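Local coordinates for protein TqaA (Penicillium aethiopicum, PDB 5DLK) that is the terminal condensation-like domain of a fungal nonribosomal peptide synthetase and probably releases the finished peptide by macrocyclization, at residues Gly263-Pro275 against Arg432-Gln446. Numbering follows the deposited sequence.
With EDO (1,2-ethanediol), chain F; EDO (1,2-ethanediol), chain E.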
# COMPACT_ATOMS: atom_id res chain seq x y z
N GLY A 263 -8.43 -21.91 -5.88
CA GLY A 263 -8.08 -21.10 -7.05
C GLY A 263 -6.77 -20.35 -6.87
O GLY A 263 -6.10 -20.50 -5.84
N GLN A 264 -6.40 -19.54 -7.85
CA GLN A 264 -5.14 -18.81 -7.75
C GLN A 264 -5.28 -17.33 -8.06
O GLN A 264 -6.23 -16.90 -8.72
CB GLN A 264 -4.09 -19.43 -8.66
CG GLN A 264 -4.36 -19.23 -10.14
CD GLN A 264 -3.27 -19.84 -11.00
OE1 GLN A 264 -2.25 -20.33 -10.49
NE2 GLN A 264 -3.47 -19.83 -12.32
N THR A 265 -4.31 -16.57 -7.57
CA THR A 265 -4.26 -15.14 -7.83
C THR A 265 -3.96 -14.96 -9.30
O THR A 265 -2.99 -15.53 -9.81
CB THR A 265 -3.17 -14.47 -6.99
OG1 THR A 265 -3.49 -14.61 -5.60
CG2 THR A 265 -3.03 -12.99 -7.35
N LEU A 266 -4.81 -14.21 -10.00
CA LEU A 266 -4.57 -13.88 -11.40
C LEU A 266 -4.36 -12.38 -11.57
O LEU A 266 -5.16 -11.58 -11.05
CB LEU A 266 -5.73 -14.31 -12.30
CG LEU A 266 -6.13 -15.77 -12.39
CD1 LEU A 266 -7.24 -15.91 -13.44
CD2 LEU A 266 -4.92 -16.58 -12.78
N TRP A 267 -3.31 -12.02 -12.30
CA TRP A 267 -3.12 -10.65 -12.77
C TRP A 267 -3.45 -10.56 -14.25
O TRP A 267 -2.99 -11.38 -15.06
CB TRP A 267 -1.69 -10.17 -12.55
CG TRP A 267 -1.32 -9.86 -11.16
CD1 TRP A 267 -0.89 -10.73 -10.20
CD2 TRP A 267 -1.31 -8.56 -10.55
NE1 TRP A 267 -0.62 -10.06 -9.03
CE2 TRP A 267 -0.87 -8.73 -9.21
CE3 TRP A 267 -1.64 -7.28 -11.00
CZ2 TRP A 267 -0.75 -7.65 -8.33
CZ3 TRP A 267 -1.53 -6.21 -10.11
CH2 TRP A 267 -1.07 -6.41 -8.79
N THR A 268 -4.22 -9.54 -14.62
CA THR A 268 -4.61 -9.37 -16.02
C THR A 268 -4.35 -7.92 -16.43
O THR A 268 -4.69 -6.99 -15.69
CB THR A 268 -6.08 -9.76 -16.23
OG1 THR A 268 -6.27 -11.12 -15.80
CG2 THR A 268 -6.48 -9.62 -17.71
N PHE A 269 -3.70 -7.72 -17.58
CA PHE A 269 -3.22 -6.38 -17.94
C PHE A 269 -3.80 -5.93 -19.27
O PHE A 269 -3.95 -6.74 -20.18
CB PHE A 269 -1.68 -6.37 -18.04
CG PHE A 269 -0.98 -6.89 -16.82
CD1 PHE A 269 -0.71 -6.04 -15.75
CD2 PHE A 269 -0.56 -8.21 -16.73
CE1 PHE A 269 -0.05 -6.51 -14.61
CE2 PHE A 269 0.09 -8.68 -15.60
CZ PHE A 269 0.35 -7.82 -14.54
N LYS A 270 -4.08 -4.64 -19.38
CA LYS A 270 -4.48 -4.04 -20.66
C LYS A 270 -3.88 -2.65 -20.75
O LYS A 270 -4.13 -1.79 -19.91
CB LYS A 270 -6.01 -3.99 -20.79
CG LYS A 270 -6.54 -3.39 -22.11
CD LYS A 270 -5.94 -4.11 -23.31
CE LYS A 270 -6.89 -4.11 -24.51
NZ LYS A 270 -6.97 -2.79 -25.17
N GLY A 271 -3.06 -2.41 -21.77
CA GLY A 271 -2.50 -1.08 -21.95
C GLY A 271 -3.25 -0.26 -22.98
O GLY A 271 -3.68 -0.78 -24.01
N ILE A 272 -3.41 1.03 -22.70
CA ILE A 272 -4.02 1.95 -23.66
C ILE A 272 -3.15 3.17 -23.84
O ILE A 272 -2.28 3.43 -23.02
CB ILE A 272 -5.43 2.42 -23.21
CG1 ILE A 272 -5.36 3.09 -21.83
CG2 ILE A 272 -6.37 1.25 -23.16
CD1 ILE A 272 -6.71 3.73 -21.42
N VAL A 273 -3.38 3.90 -24.94
CA VAL A 273 -2.75 5.19 -25.15
C VAL A 273 -3.01 6.07 -23.93
O VAL A 273 -4.14 6.09 -23.45
CB VAL A 273 -3.30 5.87 -26.39
CG1 VAL A 273 -2.69 7.25 -26.56
CG2 VAL A 273 -3.05 4.97 -27.62
N PRO A 274 -1.96 6.75 -23.40
CA PRO A 274 -2.16 7.58 -22.21
C PRO A 274 -3.25 8.60 -22.46
O PRO A 274 -3.19 9.36 -23.44
CB PRO A 274 -0.80 8.25 -22.01
CG PRO A 274 0.17 7.20 -22.52
CD PRO A 274 -0.53 6.62 -23.75
N PRO A 275 -4.30 8.58 -21.62
CA PRO A 275 -5.45 9.44 -21.90
C PRO A 275 -5.10 10.92 -21.83
O PRO A 275 -4.24 11.33 -21.04
CB PRO A 275 -6.44 9.07 -20.79
CG PRO A 275 -6.03 7.72 -20.35
CD PRO A 275 -4.55 7.64 -20.51
N ARG A 432 2.10 4.21 -22.02
CA ARG A 432 0.81 3.55 -21.87
C ARG A 432 0.23 3.83 -20.48
O ARG A 432 0.97 4.05 -19.52
CB ARG A 432 0.94 2.04 -22.08
CG ARG A 432 1.67 1.34 -20.92
CD ARG A 432 2.17 -0.04 -21.29
NE ARG A 432 2.70 -0.75 -20.13
CZ ARG A 432 3.89 -0.51 -19.57
NH1 ARG A 432 4.68 0.44 -20.07
NH2 ARG A 432 4.29 -1.21 -18.52
N LEU A 433 -1.10 3.87 -20.39
CA LEU A 433 -1.77 3.71 -19.10
C LEU A 433 -2.10 2.24 -19.01
O LEU A 433 -2.78 1.69 -19.88
CB LEU A 433 -3.03 4.58 -18.97
CG LEU A 433 -3.82 4.39 -17.67
CD1 LEU A 433 -3.12 5.07 -16.51
CD2 LEU A 433 -5.26 4.90 -17.79
N GLU A 434 -1.59 1.56 -17.99
CA GLU A 434 -1.83 0.13 -17.87
C GLU A 434 -2.93 -0.16 -16.85
O GLU A 434 -2.80 0.20 -15.69
CB GLU A 434 -0.55 -0.59 -17.48
CG GLU A 434 -0.65 -2.08 -17.62
CD GLU A 434 0.70 -2.74 -17.48
OE1 GLU A 434 1.41 -2.87 -18.50
OE2 GLU A 434 1.05 -3.09 -16.34
N VAL A 435 -4.01 -0.77 -17.31
CA VAL A 435 -5.09 -1.19 -16.44
C VAL A 435 -4.77 -2.62 -16.00
O VAL A 435 -4.57 -3.51 -16.84
CB VAL A 435 -6.47 -1.09 -17.15
CG1 VAL A 435 -7.59 -1.65 -16.28
CG2 VAL A 435 -6.75 0.35 -17.59
N GLN A 436 -4.71 -2.84 -14.69
CA GLN A 436 -4.36 -4.15 -14.16
C GLN A 436 -5.50 -4.64 -13.29
O GLN A 436 -5.97 -3.93 -12.41
CB GLN A 436 -3.08 -4.06 -13.33
CG GLN A 436 -1.96 -3.27 -14.01
CD GLN A 436 -0.78 -3.03 -13.10
OE1 GLN A 436 -0.90 -3.09 -11.88
NE2 GLN A 436 0.39 -2.77 -13.69
N VAL A 437 -5.96 -5.86 -13.53
CA VAL A 437 -6.95 -6.47 -12.66
C VAL A 437 -6.28 -7.58 -11.87
O VAL A 437 -5.55 -8.41 -12.44
CB VAL A 437 -8.14 -7.04 -13.47
CG1 VAL A 437 -9.09 -7.81 -12.55
CG2 VAL A 437 -8.86 -5.92 -14.24
N CYS A 438 -6.52 -7.60 -10.56
CA CYS A 438 -5.97 -8.64 -9.70
C CYS A 438 -7.06 -9.23 -8.83
O CYS A 438 -7.71 -8.53 -8.03
CB CYS A 438 -4.84 -8.09 -8.82
SG CYS A 438 -4.02 -9.40 -7.85
N ALA A 439 -7.28 -10.53 -8.97
CA ALA A 439 -8.32 -11.21 -8.21
C ALA A 439 -8.08 -12.70 -8.24
O ALA A 439 -7.50 -13.23 -9.18
CB ALA A 439 -9.72 -10.89 -8.78
N ASN A 440 -8.57 -13.37 -7.21
CA ASN A 440 -8.54 -14.83 -7.21
C ASN A 440 -9.39 -15.41 -8.35
O ASN A 440 -10.46 -14.89 -8.64
CB ASN A 440 -9.00 -15.35 -5.87
CG ASN A 440 -8.77 -16.84 -5.73
OD1 ASN A 440 -9.57 -17.63 -6.19
ND2 ASN A 440 -7.67 -17.21 -5.11
N SER A 441 -8.93 -16.50 -8.97
CA SER A 441 -9.59 -17.05 -10.14
C SER A 441 -10.98 -17.58 -9.82
O SER A 441 -11.81 -17.74 -10.71
CB SER A 441 -8.73 -18.17 -10.75
OG SER A 441 -8.48 -19.14 -9.76
N ARG A 442 -11.23 -17.85 -8.54
CA ARG A 442 -12.56 -18.29 -8.12
C ARG A 442 -13.54 -17.12 -8.14
O ARG A 442 -14.73 -17.31 -8.36
CB ARG A 442 -12.55 -18.89 -6.72
CG ARG A 442 -11.80 -20.20 -6.53
CD ARG A 442 -11.57 -20.37 -5.03
NE ARG A 442 -11.72 -19.06 -4.40
CZ ARG A 442 -11.59 -18.80 -3.10
NH1 ARG A 442 -11.27 -19.78 -2.25
NH2 ARG A 442 -11.76 -17.56 -2.66
N VAL A 443 -13.02 -15.93 -7.87
CA VAL A 443 -13.84 -14.72 -7.81
C VAL A 443 -14.06 -14.18 -9.21
O VAL A 443 -15.17 -13.85 -9.60
CB VAL A 443 -13.17 -13.65 -6.93
CG1 VAL A 443 -13.97 -12.34 -6.98
CG2 VAL A 443 -13.04 -14.15 -5.51
N LEU A 444 -12.98 -14.12 -9.96
CA LEU A 444 -13.03 -13.61 -11.31
C LEU A 444 -12.18 -14.50 -12.21
O LEU A 444 -10.95 -14.50 -12.10
CB LEU A 444 -12.55 -12.16 -11.31
CG LEU A 444 -12.94 -11.22 -12.44
CD1 LEU A 444 -14.47 -11.02 -12.57
CD2 LEU A 444 -12.23 -9.89 -12.22
N GLY A 445 -12.82 -15.28 -13.07
CA GLY A 445 -12.12 -16.20 -13.95
C GLY A 445 -11.33 -15.43 -14.98
O GLY A 445 -11.60 -14.24 -15.20
N GLN A 446 -10.36 -16.08 -15.61
CA GLN A 446 -9.49 -15.39 -16.56
C GLN A 446 -10.24 -14.66 -17.68
O GLN A 446 -9.93 -13.50 -17.96
CB GLN A 446 -8.49 -16.36 -17.19
CG GLN A 446 -7.52 -15.64 -18.13
CD GLN A 446 -6.69 -14.58 -17.40
OE1 GLN A 446 -5.79 -14.91 -16.62
NE2 GLN A 446 -7.00 -13.31 -17.63
C1 EDO F . 2.33 -6.35 -11.67
O1 EDO F . 1.78 -5.05 -11.43
C2 EDO F . 2.65 -7.04 -10.34
O2 EDO F . 2.52 -8.46 -10.49
C1 EDO E . 0.82 -12.82 -7.04
O1 EDO E . 0.59 -11.43 -6.74
C2 EDO E . 1.92 -13.46 -6.16
O2 EDO E . 1.50 -13.61 -4.79
O HOH W 1 -5.86 -14.90 -4.29
O HOH W 2 -3.63 -13.32 -16.75
O HOH W 3 -7.15 -11.05 -13.18
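The indole of W267 lies over C438, its partner in a non-hydrogen-bonded pair. C438 CB sits 3.8 Å from the centroid of the six-membered ring, almost on its normal, while SG, turned anti to the backbone N (chi1 -175°), comes over the five-membered ring at 3.7 Å from its centroid. A small, polarisable cysteine suits this place, since a broad ring can settle flat on it. The O2 of an ethanediol, probably from the crystallisation liquor, sits over the opposite face, and W267 NE1 donates to a second one.

Next along the same face, F269 turns its edge to Q436, F269 CD1 lying 3.5 Å from Q436 CG, with ring and amide planes nearly perpendicular (87°). Q436 NE2 donates in its amide plane to the anti lone pair of E434 OE2, and R432 NE pairs with E434 OE1, polar links that fix the carboxylate beside the F269 ring.

In this condensation domain, 265-272 is an edge strand of a six-stranded mixed sheet, antiparallel to 433-440, which turns into helix 446-465. On the other face Q446, long enough to bend back at chi2 (61°), donates from NE2 to the T268 OG1 hydroxyl, held close to the backbone (2.9 Å); NE2 also bonds T450 OG1, and a water links OE1 to W267 O. Past one strand end S441 OG accepts from Q264 N (2.9 Å); at the other, P275 CD packs on L433 CB.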